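Local coordinates for yeast glycogen phosphorylase (Saccharomyces cerevisiae, PDB 1YGP), which belongs to the carbohydrate phosphorylase family of the GT-B clan and carries pyridoxal-5'-phosphate bound in the model, at residues I374-L377 / Q378-V382; D394-T397 / K398-Y402. All coordinates share one frame; numbering follows the deposited sequence.

Contact 1 (I374-L377 / Q378-V382); sequences IVEL and QRVLV
Glu-376 and Arg-379 form a salt bridge one turn apart on helix 372-384, in the N-terminal Rossmann-like half of this GT-B phosphorylase. The two side chains run alongside each other and point the same way. The arginine grips the carboxylate side-on. NE donates to Glu-376 OE1 at 3.0 Å, with this oxygen at the guanidinium edge and close to its plane. Arg-379 NH2 reaches Glu-376 OE2, also at 3.0 Å, on the syn side of the carboxylate. The planes of the two groups are 44° apart, so the grip is twisted and not flat. Both chains start with CG anti to the backbone N. A bend at chi2 (68°) then turns the Glu-376 carboxylate along the helix toward Arg-379, and Arg-379 bends at chi3. Glu-376 OE1 has another partner in the hydroxyl of Tyr-333 on helix 322-350, which helps to fix the carboxylate. His-427 of helix 425-445 packs on both members of the pair.

The backbone beneath is helical: the nitrogens of Gln-378, Arg-379, Val-380 and Leu-381 each bond to the carbonyl four residues earlier. On another side of the helix, Leu-377 packs on Leu-344 of helix 322-350. Its CD1 branch touches two residues of the next turn, 4.1 Å from Val-380 CG2 and 4.0 Å from Leu-381 CG, and crosses both side chains at a slant.

Contact 2 (D394-T397 / K398-Y402); sequences DIVT and KTFAY
Val-396 and Phe-400 touch where helix 389-399 gives way to strand 400-404. Val-396 CG1 lies 3.8 Å from Phe-400 CE2. Val-396 O accepts two backbone bonds, from Thr-399 N at 2.8 Å and from Phe-400 N at 3.3 Å. The first donor sits well above the carbonyl plane; the second lies nearly in line with the C=O bond. The hydroxyl of Thr-399 donates to Ile-395 O, with OG1 2.8 Å from that oxygen. With OG1 beside its own backbone N (chi1 -58°), the hydroxyl reaches this oxygen from above the carbonyl plane. Thr-399 N adds only a weak bond to the same carbonyl.

At the exposed side, Asp-394 and Lys-398 run side by side. Lys-398 NZ makes a salt bridge to Asp-394 OD2 at 3.1 Å, meeting it on the anti side. Bends at chi3 and chi4 bring the ammonium round to the carboxylate.

Further out, Ile-374 of helix 372-384 packs on both Val-396 and Phe-400. Backbone hydrogen bonds join Thr-399 to Ile-363 of strand 361-366 and Phe-400 to His-479 of strand 478-483. This direct passage from a helix into a parallel strand belongs to the alternating helix-strand order of a Rossmann-like domain.

From the N terminus, strand 361-366 leads into helix 372-384, where contact 1 lies. Helix 389-399 follows and runs into strand 400-404, where contact 2 lies. Each contact is local and closes no long loop. The two are in series and neither nest nor cross. Their centres are about 11 Å apart, and they touch by packing. Gln-378 N is 3.7 Å from Val-396 CG2, and Leu-377 CG is 3.9 Å from Val-396 CG2. Together they tie the two consecutive helices to the mixed sheet. Strand 400-404 lies parallel to 361-366, its neighbour in that sheet, so the helices form the crossover between adjacent strands.

Contact 1 (I374-L377 / Q378-V382)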
loop_
_atom_site.group_PDB
_atom_site.type_symbol
_atom_site.label_atom_id
_atom_site.label_comp_id
_atom_site.label_asym_id
_atom_site.label_seq_id
_atom_site.Cartn_x
_atom_site.Cartn_y
_atom_site.Cartn_z
ATOM N N ILE A 374 1.804 31.830 -2.869
ATOM C CA ILE A 374 1.696 33.287 -2.658
ATOM C C ILE A 374 0.211 33.694 -2.648
ATOM O O ILE A 374 -0.343 34.221 -1.674
ATOM C CB ILE A 374 2.492 34.006 -3.815
ATOM C CG1 ILE A 374 3.968 33.937 -3.535
ATOM C CG2 ILE A 374 2.112 35.454 -3.952
ATOM C CD1 ILE A 374 4.819 34.077 -4.807
ATOM N N VAL A 375 -0.463 33.359 -3.749
ATOM C CA VAL A 375 -1.855 33.691 -3.965
ATOM C C VAL A 375 -2.752 33.048 -2.913
ATOM O O VAL A 375 -3.804 33.567 -2.550
ATOM C CB VAL A 375 -2.207 33.224 -5.377
ATOM C CG1 VAL A 375 -3.625 33.593 -5.730
ATOM C CG2 VAL A 375 -1.331 33.929 -6.369
ATOM N N GLU A 376 -2.385 31.854 -2.453
ATOM C CA GLU A 376 -3.102 31.139 -1.419
ATOM C C GLU A 376 -2.907 31.792 -0.050
ATOM O O GLU A 376 -3.917 31.926 0.657
ATOM C CB GLU A 376 -2.612 29.701 -1.417
ATOM C CG GLU A 376 -3.098 28.803 -0.283
ATOM C CD GLU A 376 -4.580 28.449 -0.275
ATOM O OE1 GLU A 376 -5.286 28.702 -1.247
ATOM O OE2 GLU A 376 -5.024 27.890 0.728
ATOM N N LEU A 377 -1.697 32.231 0.369
ATOM C CA LEU A 377 -1.545 32.865 1.664
ATOM C C LEU A 377 -2.372 34.135 1.610
ATOM O O LEU A 377 -3.160 34.367 2.530
ATOM C CB LEU A 377 -0.088 33.212 1.977
ATOM C CG LEU A 377 0.228 33.851 3.355
ATOM C CD1 LEU A 377 -0.447 33.071 4.470
ATOM C CD2 LEU A 377 1.727 33.879 3.573
ATOM N N GLN A 378 -2.342 34.905 0.522
ATOM C CA GLN A 378 -3.186 36.091 0.427
ATOM C C GLN A 378 -4.665 35.711 0.554
ATOM O O GLN A 378 -5.383 36.326 1.354
ATOM C CB GLN A 378 -2.923 36.783 -0.899
ATOM C CG GLN A 378 -3.665 38.081 -1.107
ATOM C CD GLN A 378 -3.304 39.221 -0.179
ATOM O OE1 GLN A 378 -2.489 39.120 0.736
ATOM N NE2 GLN A 378 -3.910 40.376 -0.414
ATOM N N ARG A 379 -5.111 34.664 -0.167
ATOM C CA ARG A 379 -6.470 34.181 -0.062
ATOM C C ARG A 379 -6.847 33.823 1.375
ATOM O O ARG A 379 -7.898 34.283 1.836
ATOM C CB ARG A 379 -6.690 32.939 -0.923
ATOM C CG ARG A 379 -8.165 32.501 -0.907
ATOM C CD ARG A 379 -8.511 31.222 -1.663
ATOM N NE ARG A 379 -7.944 30.054 -1.022
ATOM C CZ ARG A 379 -8.555 29.467 -0.001
ATOM N NH1 ARG A 379 -9.727 29.905 0.469
ATOM N NH2 ARG A 379 -7.932 28.481 0.626
ATOM N N VAL A 380 -6.061 33.079 2.157
ATOM C CA VAL A 380 -6.558 32.703 3.466
ATOM C C VAL A 380 -6.516 33.905 4.385
ATOM O O VAL A 380 -7.487 34.090 5.133
ATOM C CB VAL A 380 -5.752 31.541 4.110
ATOM C CG1 VAL A 380 -5.707 30.413 3.120
ATOM C CG2 VAL A 380 -4.344 31.909 4.432
ATOM N N LEU A 381 -5.490 34.775 4.328
ATOM C CA LEU A 381 -5.439 35.913 5.236
ATOM C C LEU A 381 -6.592 36.868 4.971
ATOM O O LEU A 381 -7.200 37.359 5.917
ATOM C CB LEU A 381 -4.130 36.682 5.106
ATOM C CG LEU A 381 -2.854 36.048 5.612
ATOM C CD1 LEU A 381 -1.765 37.085 5.468
ATOM C CD2 LEU A 381 -2.950 35.628 7.074
ATOM N N VAL A 382 -6.964 37.108 3.729
ATOM C CA VAL A 382 -8.101 37.951 3.453
ATOM C C VAL A 382 -9.399 37.184 3.651
ATOM O O VAL A 382 -10.164 37.583 4.520
ATOM C CB VAL A 382 -7.956 38.490 2.030
ATOM C CG1 VAL A 382 -9.250 39.045 1.480
ATOM C CG2 VAL A 382 -6.902 39.584 2.096
#

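Contact 2 (D394-T397 / K398-Y402)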
loop_
_atom_site.group_PDB
_atom_site.type_symbol
_atom_site.label_atom_id
_atom_site.label_comp_id
_atom_site.label_asym_id
_atom_site.label_seq_id
_atom_site.Cartn_x
_atom_site.Cartn_y
_atom_site.Cartn_z
ATOM N N ASP A 394 1.305 42.734 2.566
ATOM C CA ASP A 394 2.603 43.055 3.104
ATOM C C ASP A 394 3.232 41.838 3.760
ATOM O O ASP A 394 4.445 41.640 3.639
ATOM C CB ASP A 394 2.464 44.158 4.119
ATOM C CG ASP A 394 3.050 45.439 3.579
ATOM O OD1 ASP A 394 2.406 46.081 2.736
ATOM O OD2 ASP A 394 4.159 45.767 4.012
ATOM N N ILE A 395 2.426 40.999 4.423
ATOM C CA ILE A 395 2.932 39.794 5.059
ATOM C C ILE A 395 3.409 38.811 3.971
ATOM O O ILE A 395 4.560 38.353 4.006
ATOM C CB ILE A 395 1.802 39.209 5.958
ATOM C CG1 ILE A 395 1.497 40.203 7.092
ATOM C CG2 ILE A 395 2.228 37.881 6.559
ATOM C CD1 ILE A 395 0.327 39.888 8.049
ATOM N N VAL A 396 2.592 38.547 2.950
ATOM C CA VAL A 396 2.948 37.668 1.855
ATOM C C VAL A 396 4.323 38.046 1.299
ATOM O O VAL A 396 5.263 37.254 1.319
ATOM C CB VAL A 396 1.840 37.775 0.772
ATOM C CG1 VAL A 396 2.246 37.065 -0.505
ATOM C CG2 VAL A 396 0.581 37.073 1.249
ATOM N N THR A 397 4.466 39.318 0.969
ATOM C CA THR A 397 5.660 39.884 0.376
ATOM C C THR A 397 6.911 39.615 1.188
ATOM O O THR A 397 7.946 39.159 0.703
ATOM C CB THR A 397 5.301 41.346 0.234
ATOM O OG1 THR A 397 4.379 41.368 -0.854
ATOM C CG2 THR A 397 6.485 42.272 0.052
ATOM N N LYS A 398 6.821 39.857 2.479
ATOM C CA LYS A 398 7.948 39.618 3.332
ATOM C C LYS A 398 8.164 38.144 3.643
ATOM O O LYS A 398 9.252 37.812 4.099
ATOM C CB LYS A 398 7.744 40.421 4.588
ATOM C CG LYS A 398 8.132 41.851 4.338
ATOM C CD LYS A 398 8.009 42.584 5.663
ATOM C CE LYS A 398 6.719 43.387 5.850
ATOM N NZ LYS A 398 6.802 44.647 5.127
ATOM N N THR A 399 7.235 37.232 3.351
ATOM C CA THR A 399 7.395 35.817 3.655
ATOM C C THR A 399 8.091 35.057 2.534
ATOM O O THR A 399 8.835 34.120 2.801
ATOM C CB THR A 399 6.001 35.187 3.929
ATOM O OG1 THR A 399 5.384 35.896 5.004
ATOM C CG2 THR A 399 6.108 33.713 4.306
ATOM N N PHE A 400 7.930 35.390 1.265
ATOM C CA PHE A 400 8.499 34.588 0.187
ATOM C C PHE A 400 9.810 35.034 -0.435
ATOM O O PHE A 400 10.214 36.211 -0.386
ATOM C CB PHE A 400 7.476 34.466 -0.926
ATOM C CG PHE A 400 6.225 33.752 -0.443
ATOM C CD1 PHE A 400 6.223 32.361 -0.341
ATOM C CD2 PHE A 400 5.097 34.490 -0.060
ATOM C CE1 PHE A 400 5.094 31.718 0.149
ATOM C CE2 PHE A 400 3.976 33.832 0.429
ATOM C CZ PHE A 400 3.972 32.452 0.535
ATOM N N ALA A 401 10.512 34.060 -1.007
ATOM C CA ALA A 401 11.677 34.307 -1.827
ATOM C C ALA A 401 11.650 33.242 -2.922
ATOM O O ALA A 401 11.251 32.093 -2.689
ATOM C CB ALA A 401 12.953 34.155 -1.031
ATOM N N TYR A 402 12.121 33.574 -4.117
ATOM C CA TYR A 402 12.056 32.723 -5.293
ATOM C C TYR A 402 13.434 32.362 -5.851
ATOM O O TYR A 402 14.225 33.272 -6.130
ATOM C CB TYR A 402 11.198 33.524 -6.253
ATOM C CG TYR A 402 11.216 33.168 -7.724
ATOM C CD1 TYR A 402 10.878 31.884 -8.136
ATOM C CD2 TYR A 402 11.511 34.149 -8.671
ATOM C CE1 TYR A 402 10.820 31.573 -9.487
ATOM C CE2 TYR A 402 11.455 33.836 -10.037
ATOM C CZ TYR A 402 11.108 32.547 -10.430
ATOM O OH TYR A 402 11.037 32.208 -11.764
#